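Local structure of putative Zn-dependent exopeptidase (Bacteroides vulgatus ATCC 8482, 3GUX) at residues A[55-60]-A[83-88]; A[177-182]-A[251-256]. The protein probably acts as a zinc-dependent aminopeptidase of peptidase family M28, removing residues from the N termini of peptides. All coordinates share one frame; numbering follows the deposited sequence.

Contact 1 of 2, residues A[55-60]-A[83-88]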
ATOM      1  N   TYR A  55      16.261   0.542  -4.709  1.00 20.74           N
ATOM      2  CA  TYR A  55      15.918  -0.875  -4.507  1.00 20.34           C
ATOM      3  C   TYR A  55      14.456  -1.159  -4.863  1.00 19.58           C
ATOM      4  O   TYR A  55      14.178  -2.099  -5.601  1.00 22.69           O
ATOM      5  CB  TYR A  55      16.210  -1.330  -3.057  1.00 19.04           C
ATOM      6  CG  TYR A  55      15.589  -2.684  -2.693  1.00 19.27           C
ATOM      7  CD1 TYR A  55      16.149  -3.878  -3.133  1.00 13.49           C
ATOM      8  CD2 TYR A  55      14.441  -2.756  -1.886  1.00 12.47           C
ATOM      9  CE1 TYR A  55      15.571  -5.122  -2.782  1.00 10.97           C
ATOM     10  CE2 TYR A  55      13.882  -3.950  -1.533  1.00  9.21           C
ATOM     11  CZ  TYR A  55      14.437  -5.132  -1.995  1.00 13.64           C
ATOM     12  OH  TYR A  55      13.854  -6.312  -1.637  1.00 18.90           O
ATOM     13  N   LEU A  56      13.540  -0.327  -4.370  1.00 17.65           N
ATOM     14  CA  LEU A  56      12.104  -0.509  -4.617  1.00 16.53           C
ATOM     15  C   LEU A  56      11.722  -0.313  -6.085  1.00 16.01           C
ATOM     16  O   LEU A  56      10.950  -1.100  -6.644  1.00 12.01           O
ATOM     17  CB  LEU A  56      11.274   0.427  -3.723  1.00 15.77           C
ATOM     18  CG  LEU A  56      11.359   0.174  -2.229  1.00 14.91           C
ATOM     19  CD1 LEU A  56      10.559   1.212  -1.488  1.00 12.90           C
ATOM     20  CD2 LEU A  56      10.834  -1.268  -1.958  1.00 11.74           C
ATOM     21  N   ALA A  57      12.245   0.739  -6.704  1.00 13.24           N
ATOM     22  CA  ALA A  57      12.008   0.951  -8.128  1.00 14.37           C
ATOM     23  C   ALA A  57      12.495  -0.265  -8.904  1.00 13.77           C
ATOM     24  O   ALA A  57      11.777  -0.786  -9.770  1.00 16.55           O
ATOM     25  CB  ALA A  57      12.729   2.175  -8.611  1.00 11.80           C
ATOM     26  N   GLY A  58      13.702  -0.722  -8.575  1.00 12.41           N
ATOM     27  CA  GLY A  58      14.301  -1.877  -9.242  1.00 13.44           C
ATOM     28  C   GLY A  58      13.481  -3.135  -9.136  1.00 14.25           C
ATOM     29  O   GLY A  58      13.306  -3.892 -10.118  1.00 16.33           O
ATOM     30  N   GLN A  59      12.975  -3.384  -7.944  1.00 15.26           N
ATOM     31  CA  GLN A  59      12.153  -4.564  -7.729  1.00 15.01           C
ATOM     32  C   GLN A  59      10.853  -4.498  -8.503  1.00 14.05           C
ATOM     33  O   GLN A  59      10.452  -5.513  -9.074  1.00 12.35           O
ATOM     34  CB  GLN A  59      11.880  -4.765  -6.236  1.00 18.71           C
ATOM     35  CG  GLN A  59      13.121  -5.232  -5.479  1.00 24.40           C
ATOM     36  CD  GLN A  59      13.586  -6.599  -5.941  1.00 25.67           C
ATOM     37  OE1 GLN A  59      12.775  -7.461  -6.258  1.00 28.29           O
ATOM     38  NE2 GLN A  59      14.898  -6.793  -5.999  1.00 26.00           N
ATOM     39  N   LEU A  60      10.176  -3.345  -8.520  1.00 13.24           N
ATOM     40  CA  LEU A  60       8.934  -3.242  -9.308  1.00 15.64           C
ATOM     41  C   LEU A  60       9.223  -3.463 -10.827  1.00 15.10           C
ATOM     42  O   LEU A  60       8.391  -4.077 -11.530  1.00 13.23           O
ATOM     43  CB  LEU A  60       8.161  -1.947  -9.049  1.00 15.13           C
ATOM     44  CG  LEU A  60       7.478  -1.729  -7.686  1.00 17.15           C
ATOM     45  CD1 LEU A  60       6.910  -0.323  -7.653  1.00 10.35           C
ATOM     46  CD2 LEU A  60       6.390  -2.733  -7.369  1.00 15.10           C
ATOM     47  N   LYS A  83      13.657  15.934  -0.873  1.00 11.18           N
ATOM     48  CA  LYS A  83      13.943  15.464  -2.220  1.00  9.04           C
ATOM     49  C   LYS A  83      13.180  14.143  -2.307  1.00 11.45           C
ATOM     50  O   LYS A  83      13.716  13.050  -2.102  1.00 11.37           O
ATOM     51  CB  LYS A  83      15.430  15.304  -2.425  1.00  9.68           C
ATOM     52  CG  LYS A  83      16.231  16.626  -2.271  1.00 11.34           C
ATOM     53  CD  LYS A  83      15.852  17.732  -3.272  1.00 15.33           C
ATOM     54  CE  LYS A  83      16.040  17.343  -4.743  1.00 10.91           C
ATOM     55  NZ  LYS A  83      15.871  18.508  -5.684  1.00  6.98           N
ATOM     56  N   SER A  84      11.895  14.295  -2.592  1.00 14.13           N
ATOM     57  CA  SER A  84      10.910  13.225  -2.524  1.00 15.41           C
ATOM     58  C   SER A  84      10.842  12.372  -3.790  1.00 13.82           C
ATOM     59  O   SER A  84      11.209  12.790  -4.888  1.00 11.68           O
ATOM     60  CB  SER A  84       9.556  13.888  -2.176  1.00 17.29           C
ATOM     61  OG  SER A  84       8.638  13.021  -1.531  1.00 24.91           O
ATOM     62  N   ARG A  85      10.441  11.118  -3.627  1.00 14.30           N
ATOM     63  CA  ARG A  85      10.293  10.218  -4.758  1.00 13.02           C
ATOM     64  C   ARG A  85       9.151   9.226  -4.582  1.00 14.37           C
ATOM     65  O   ARG A  85       9.327   8.203  -3.917  1.00 16.35           O
ATOM     66  CB  ARG A  85      11.587   9.447  -4.966  1.00 12.50           C
ATOM     67  CG  ARG A  85      11.515   8.531  -6.175  1.00 14.23           C
ATOM     68  CD  ARG A  85      12.668   7.608  -6.271  1.00 10.02           C
ATOM     69  NE  ARG A  85      12.506   6.793  -7.474  1.00  8.18           N
ATOM     70  CZ  ARG A  85      13.405   5.939  -7.936  1.00 14.68           C
ATOM     71  NH1 ARG A  85      14.562   5.770  -7.280  1.00 11.15           N
ATOM     72  NH2 ARG A  85      13.147   5.260  -9.067  1.00  5.57           N
ATOM     73  N   ASN A  86       7.988   9.524  -5.170  1.00 13.85           N
ATOM     74  CA  ASN A  86       6.878   8.565  -5.175  1.00 12.21           C
ATOM     75  C   ASN A  86       7.208   7.526  -6.252  1.00  9.73           C
ATOM     76  O   ASN A  86       7.605   7.895  -7.345  1.00 10.86           O
ATOM     77  CB  ASN A  86       5.540   9.225  -5.521  1.00 12.89           C
ATOM     78  CG  ASN A  86       4.974  10.069  -4.409  1.00 11.69           C
ATOM     79  OD1 ASN A  86       5.226   9.831  -3.231  1.00 11.99           O
ATOM     80  ND2 ASN A  86       4.170  11.071  -4.785  1.00 10.35           N
ATOM     81  N   ILE A  87       6.983   6.241  -5.977  1.00 12.83           N
ATOM     82  CA  ILE A  87       7.332   5.137  -6.908  1.00 11.50           C
ATOM     83  C   ILE A  87       6.064   4.380  -7.300  1.00 12.56           C
ATOM     84  O   ILE A  87       5.349   3.922  -6.431  1.00 12.63           O
ATOM     85  CB  ILE A  87       8.343   4.171  -6.253  1.00 12.22           C
ATOM     86  CG1 ILE A  87       9.559   4.951  -5.727  1.00 14.57           C
ATOM     87  CG2 ILE A  87       8.773   3.065  -7.239  1.00 10.76           C
ATOM     88  CD1 ILE A  87      10.554   4.147  -4.938  1.00 14.05           C
ATOM     89  N   ILE A  88       5.774   4.253  -8.596  1.00 12.50           N
ATOM     90  CA  ILE A  88       4.538   3.606  -9.030  1.00 11.23           C
ATOM     91  C   ILE A  88       4.821   2.468 -10.019  1.00 12.20           C
ATOM     92  O   ILE A  88       5.614   2.630 -10.949  1.00 10.62           O
ATOM     93  CB  ILE A  88       3.513   4.620  -9.632  1.00 11.30           C
ATOM     94  CG1 ILE A  88       3.283   5.813  -8.697  1.00 18.38           C
ATOM     95  CG2 ILE A  88       2.176   3.941  -9.895  1.00  6.65           C
ATOM     96  CD1 ILE A  88       4.332   6.930  -8.781  1.00 10.42           C
TER

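Contact 2 of 2, residues A[177-182]-A[251-256]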
ATOM      1  N   THR A 177       0.526  18.499   7.210  1.00 36.39           N
ATOM      2  CA  THR A 177       2.001  18.340   6.979  1.00 32.25           C
ATOM      3  C   THR A 177       2.519  16.854   6.931  1.00 29.65           C
ATOM      4  O   THR A 177       3.720  16.588   6.723  1.00 26.85           O
ATOM      5  CB  THR A 177       2.722  19.037   8.051  1.00 30.93           C
ATOM      6  OG1 THR A 177       2.410  18.368   9.280  1.00 30.90           O
ATOM      7  CG2 THR A 177       2.257  20.470   8.097  1.00 32.73           C
ATOM      8  N   TRP A 178       1.617  15.908   7.214  1.00 25.48           N
ATOM      9  CA  TRP A 178       1.856  14.503   7.056  1.00 23.08           C
ATOM     10  C   TRP A 178       1.427  14.238   5.626  1.00 21.45           C
ATOM     11  O   TRP A 178       0.789  15.094   4.983  1.00 19.06           O
ATOM     12  CB  TRP A 178       0.984  13.654   7.984  1.00 25.41           C
ATOM     13  CG  TRP A 178       1.124  13.855   9.472  1.00 39.87           C
ATOM     14  CD1 TRP A 178       0.253  14.501  10.295  1.00 51.43           C
ATOM     15  CD2 TRP A 178       2.177  13.362  10.318  1.00 52.17           C
ATOM     16  NE1 TRP A 178       0.700  14.452  11.595  1.00 55.37           N
ATOM     17  CE2 TRP A 178       1.881  13.766  11.632  1.00 52.45           C
ATOM     18  CE3 TRP A 178       3.340  12.627  10.086  1.00 57.81           C
ATOM     19  CZ2 TRP A 178       2.706  13.467  12.707  1.00 58.41           C
ATOM     20  CZ3 TRP A 178       4.168  12.329  11.159  1.00 60.62           C
ATOM     21  CH2 TRP A 178       3.847  12.751  12.451  1.00 63.61           C
ATOM     22  N   CYS A 179       1.741  13.052   5.137  1.00 17.59           N
ATOM     23  CA  CYS A 179       1.282  12.564   3.829  1.00 17.74           C
ATOM     24  C   CYS A 179       1.568  13.484   2.677  1.00 15.30           C
ATOM     25  O   CYS A 179       0.681  13.737   1.886  1.00 11.16           O
ATOM     26  CB  CYS A 179      -0.256  12.285   3.885  1.00 16.75           C
ATOM     27  SG  CYS A 179      -0.662  11.197   5.236  1.00 18.64           S
ATOM     28  N   LEU A 180       2.789  14.000   2.588  1.00 13.82           N
ATOM     29  CA  LEU A 180       3.110  14.961   1.552  1.00 13.21           C
ATOM     30  C   LEU A 180       3.208  14.301   0.193  1.00 12.81           C
ATOM     31  O   LEU A 180       2.811  14.900  -0.795  1.00 11.70           O
ATOM     32  CB  LEU A 180       4.401  15.726   1.893  1.00 13.45           C
ATOM     33  CG  LEU A 180       4.361  16.569   3.176  1.00 16.07           C
ATOM     34  CD1 LEU A 180       5.756  17.109   3.537  1.00 20.16           C
ATOM     35  CD2 LEU A 180       3.361  17.733   3.053  1.00 16.91           C
ATOM     36  N   GLY A 181       3.694  13.063   0.136  1.00 13.64           N
ATOM     37  CA  GLY A 181       3.806  12.359  -1.135  1.00 16.95           C
ATOM     38  C   GLY A 181       2.456  12.000  -1.721  1.00 16.53           C
ATOM     39  O   GLY A 181       2.249  12.137  -2.935  1.00 16.59           O
ATOM     40  N   SER A 182       1.546  11.527  -0.873  1.00 17.03           N
ATOM     41  CA  SER A 182       0.203  11.164  -1.364  1.00 16.38           C
ATOM     42  C   SER A 182      -0.605  12.428  -1.685  1.00 15.94           C
ATOM     43  O   SER A 182      -1.392  12.433  -2.629  1.00 12.63           O
ATOM     44  CB  SER A 182      -0.533  10.252  -0.388  1.00 14.35           C
ATOM     45  OG  SER A 182      -0.771  10.885   0.834  1.00 16.58           O
ATOM     46  N   VAL A 251      -5.256   9.756  10.410  1.00 29.41           N
ATOM     47  CA  VAL A 251      -4.787  10.552   9.284  1.00 27.91           C
ATOM     48  C   VAL A 251      -3.814   9.658   8.557  1.00 21.82           C
ATOM     49  O   VAL A 251      -2.875   9.181   9.157  1.00 22.75           O
ATOM     50  CB  VAL A 251      -4.081  11.897   9.690  1.00 28.39           C
ATOM     51  CG1 VAL A 251      -2.925  11.669  10.639  1.00 32.96           C
ATOM     52  CG2 VAL A 251      -3.568  12.599   8.465  1.00 31.26           C
ATOM     53  N   ASP A 252      -4.037   9.396   7.271  1.00 18.47           N
ATOM     54  CA  ASP A 252      -3.159   8.496   6.509  1.00 14.70           C
ATOM     55  C   ASP A 252      -3.330   8.785   5.014  1.00 11.48           C
ATOM     56  O   ASP A 252      -4.218   9.524   4.633  1.00 15.46           O
ATOM     57  CB  ASP A 252      -3.483   7.032   6.870  1.00 14.04           C
ATOM     58  CG  ASP A 252      -2.263   6.115   6.838  1.00 14.94           C
ATOM     59  OD1 ASP A 252      -1.246   6.518   6.231  1.00 12.34           O
ATOM     60  OD2 ASP A 252      -2.334   4.973   7.380  1.00 16.89           O
ATOM     61  N   ASP A 253      -2.532   8.153   4.173  1.00 11.63           N
ATOM     62  CA  ASP A 253      -2.517   8.455   2.745  1.00 13.13           C
ATOM     63  C   ASP A 253      -3.877   8.281   2.044  1.00 14.55           C
ATOM     64  O   ASP A 253      -4.173   8.991   1.074  1.00 13.33           O
ATOM     65  CB  ASP A 253      -1.446   7.592   2.051  1.00 13.67           C
ATOM     66  CG  ASP A 253       0.003   7.960   2.452  1.00 18.85           C
ATOM     67  OD1 ASP A 253       0.354   9.159   2.454  1.00 18.37           O
ATOM     68  OD2 ASP A 253       0.814   7.026   2.701  1.00 21.64           O
ATOM     69  N   HIS A 254      -4.693   7.345   2.544  1.00 11.47           N
ATOM     70  CA  HIS A 254      -6.000   7.056   1.958  1.00 12.95           C
ATOM     71  C   HIS A 254      -6.940   8.266   1.997  1.00 15.49           C
ATOM     72  O   HIS A 254      -7.792   8.374   1.128  1.00 17.62           O
ATOM     73  CB  HIS A 254      -6.632   5.849   2.636  1.00 11.28           C
ATOM     74  CG  HIS A 254      -7.037   6.071   4.053  1.00 10.46           C
ATOM     75  ND1 HIS A 254      -6.178   6.565   5.012  1.00 12.74           N
ATOM     76  CD2 HIS A 254      -8.193   5.800   4.690  1.00  7.75           C
ATOM     77  CE1 HIS A 254      -6.808   6.624   6.173  1.00 13.11           C
ATOM     78  NE2 HIS A 254      -8.031   6.157   6.004  1.00 15.79           N
ATOM     79  N   ILE A 255      -6.789   9.146   2.994  1.00 15.34           N
ATOM     80  CA  ILE A 255      -7.580  10.370   3.072  1.00 16.75           C
ATOM     81  C   ILE A 255      -7.348  11.212   1.839  1.00 12.99           C
ATOM     82  O   ILE A 255      -8.295  11.699   1.243  1.00 14.67           O
ATOM     83  CB  ILE A 255      -7.256  11.216   4.331  1.00 20.63           C
ATOM     84  CG1 ILE A 255      -7.703  10.474   5.598  1.00 23.29           C
ATOM     85  CG2 ILE A 255      -7.930  12.602   4.255  1.00 20.02           C
ATOM     86  CD1 ILE A 255      -7.645  11.336   6.862  1.00 25.38           C
ATOM     87  N   TYR A 256      -6.087  11.377   1.450  1.00 14.39           N
ATOM     88  CA  TYR A 256      -5.764  12.207   0.273  1.00 14.07           C
ATOM     89  C   TYR A 256      -6.150  11.504  -1.037  1.00 14.98           C
ATOM     90  O   TYR A 256      -6.931  12.070  -1.816  1.00 14.72           O
ATOM     91  CB  TYR A 256      -4.323  12.685   0.363  1.00 14.62           C
ATOM     92  CG  TYR A 256      -4.195  13.517   1.618  1.00 12.47           C
ATOM     93  CD1 TYR A 256      -4.787  14.769   1.700  1.00 18.38           C
ATOM     94  CD2 TYR A 256      -3.583  13.018   2.745  1.00 12.69           C
ATOM     95  CE1 TYR A 256      -4.710  15.525   2.864  1.00 13.56           C
ATOM     96  CE2 TYR A 256      -3.515  13.755   3.909  1.00 12.50           C
ATOM     97  CZ  TYR A 256      -4.052  15.006   3.965  1.00 12.52           C
ATOM     98  OH  TYR A 256      -3.972  15.746   5.135  1.00 15.87           O
TER
HETATM   99  O   HOH W   1       2.720  10.535   1.665  1.00 15.36           O

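Contact 1 of 2, residues A[55-60]-A[83-88]
Ile87 forks around the backbone of Ala57 because its first torsion (chi1 -53°) sets CG2 anti to the backbone N and leaves CG1 beside it, with CD1 extended beyond. CG2 carries one prong: it lies 4.0 Å from Ala57 CA and meets Leu60 CD1 at 3.9 Å. The other prong ends in Ile87 CD1, which rests against Leu56 CB at 4.0 Å. Leu60, its CG beside its own backbone N, crosses Ile87 obliquely. Leu60 CD1 also lies 4.2 Å from Ile88 C, in a residue whose own CB points away from the helix. Two residues before Ile87 on the strand, Arg85 has CG anti to the backbone N (chi1 -178°) and a fully stretched chain that runs out beside Ile87 and sets the guanidinium off the tip of the Ala57 methyl. There Arg85 NH2 approaches Ala57 CB obliquely at 3.1 Å, short enough that the exact placing of the group is doubtful.

The small methyl of Ala57 has Ile87 on one flank and the Arg85 guanidinium at its tip, on the face that helix 47-62 turns to the sheet. This is the helix-on-sheet layering of the alpha/beta phosphorylase/hydrolase-like fold: the segments' axes run 8.9 Å apart and only 14° from parallel, and strand alternation sends Arg85 and Ile87 to the helix while Asn86 faces the opposite side. The apolar half of the interface is buried and continues into the core, where Leu56 and Leu60 also touch Phe157 of strand 152-158 and Leu138 of helix 131-146. Trp105 covers Leu56 and Ile87, and its NE1 bonds to Arg85 O. On the strand's other face, Asn86 ND2 bonds to Gln70 OE1 and Asn86 OD1 to Asp159 N.

Contact 2 of 2, residues A[177-182]-A[251-256]
Ser182 and Asp253 grip each other at the start of two helices: Ser182 OG donates to Asp253 OD1 at 2.6 Å, arriving on the anti side of the carboxylate and 28° out of its plane. The serine hydroxyl stands between its own backbone N and carbonyl carbon (chi1 63°), which turns it toward the acid. A water molecule doubles the link, accepting from Ser182 N at 3.0 Å and donating to Asp253 OD1 at 2.8 Å. This buried oxygen therefore takes two hydrogen bonds, which should fix the rotation of the carboxylate.

Cys179, the N-cap of helix 180-187, packs alongside. Its CB meets Asp253 OD1 on one side and Tyr256 CE2 at 3.6 Å on another. The sulfur reaches the edge of the tyrosine ring, with Cys179 SG 5.2 Å from the Tyr256 centroid and 79° off the ring normal, a sulfur-aromatic contact. Beyond the ring, Tyr256 OH bonds to Asp176 OD1, tying the far end of the side chain to the loop that leads into the first segment.

The looser, partly exposed side is where Trp178 CD1 and Val251 CG1 merely brush at 4.3 Å. Inward, Asp252 OD1 accepts from Asp253 N, while its carboxylate lies close to those of Glu161, Asp203 and Asp267, an acidic cluster consistent with a metallopeptidase. The two helix starts pack against the central sheet, with Ser182 and Asp253 both resting on Phe158 of strand 152-158, Asp253 and His254 on Leu201 of strand 198-203, and His254 also against strand 265-269.

Overall arrangement
From the N terminus, helix 47-62 leads into strand 66-75, and strand 81-91 then returns alongside the helix; contact 1 closes this short loop of 22 residues. The chain goes on through strand 98-104, helix 131-146 and strand 152-158 before contact 2 opens at the start of helix 180-187. It closes 68 residues later at helix 253-260, after strand 198-203 and helix 223-236. The contacts follow in series, neither enclosing nor crossing the other. Their centres lie about 17 Å apart, yet they touch: Asn86 ND2 is 2.9 Å from Gly181 O, a probable hydrogen bond. Strand 81-91 thus joins the helix of contact 1 to the helix start of contact 2.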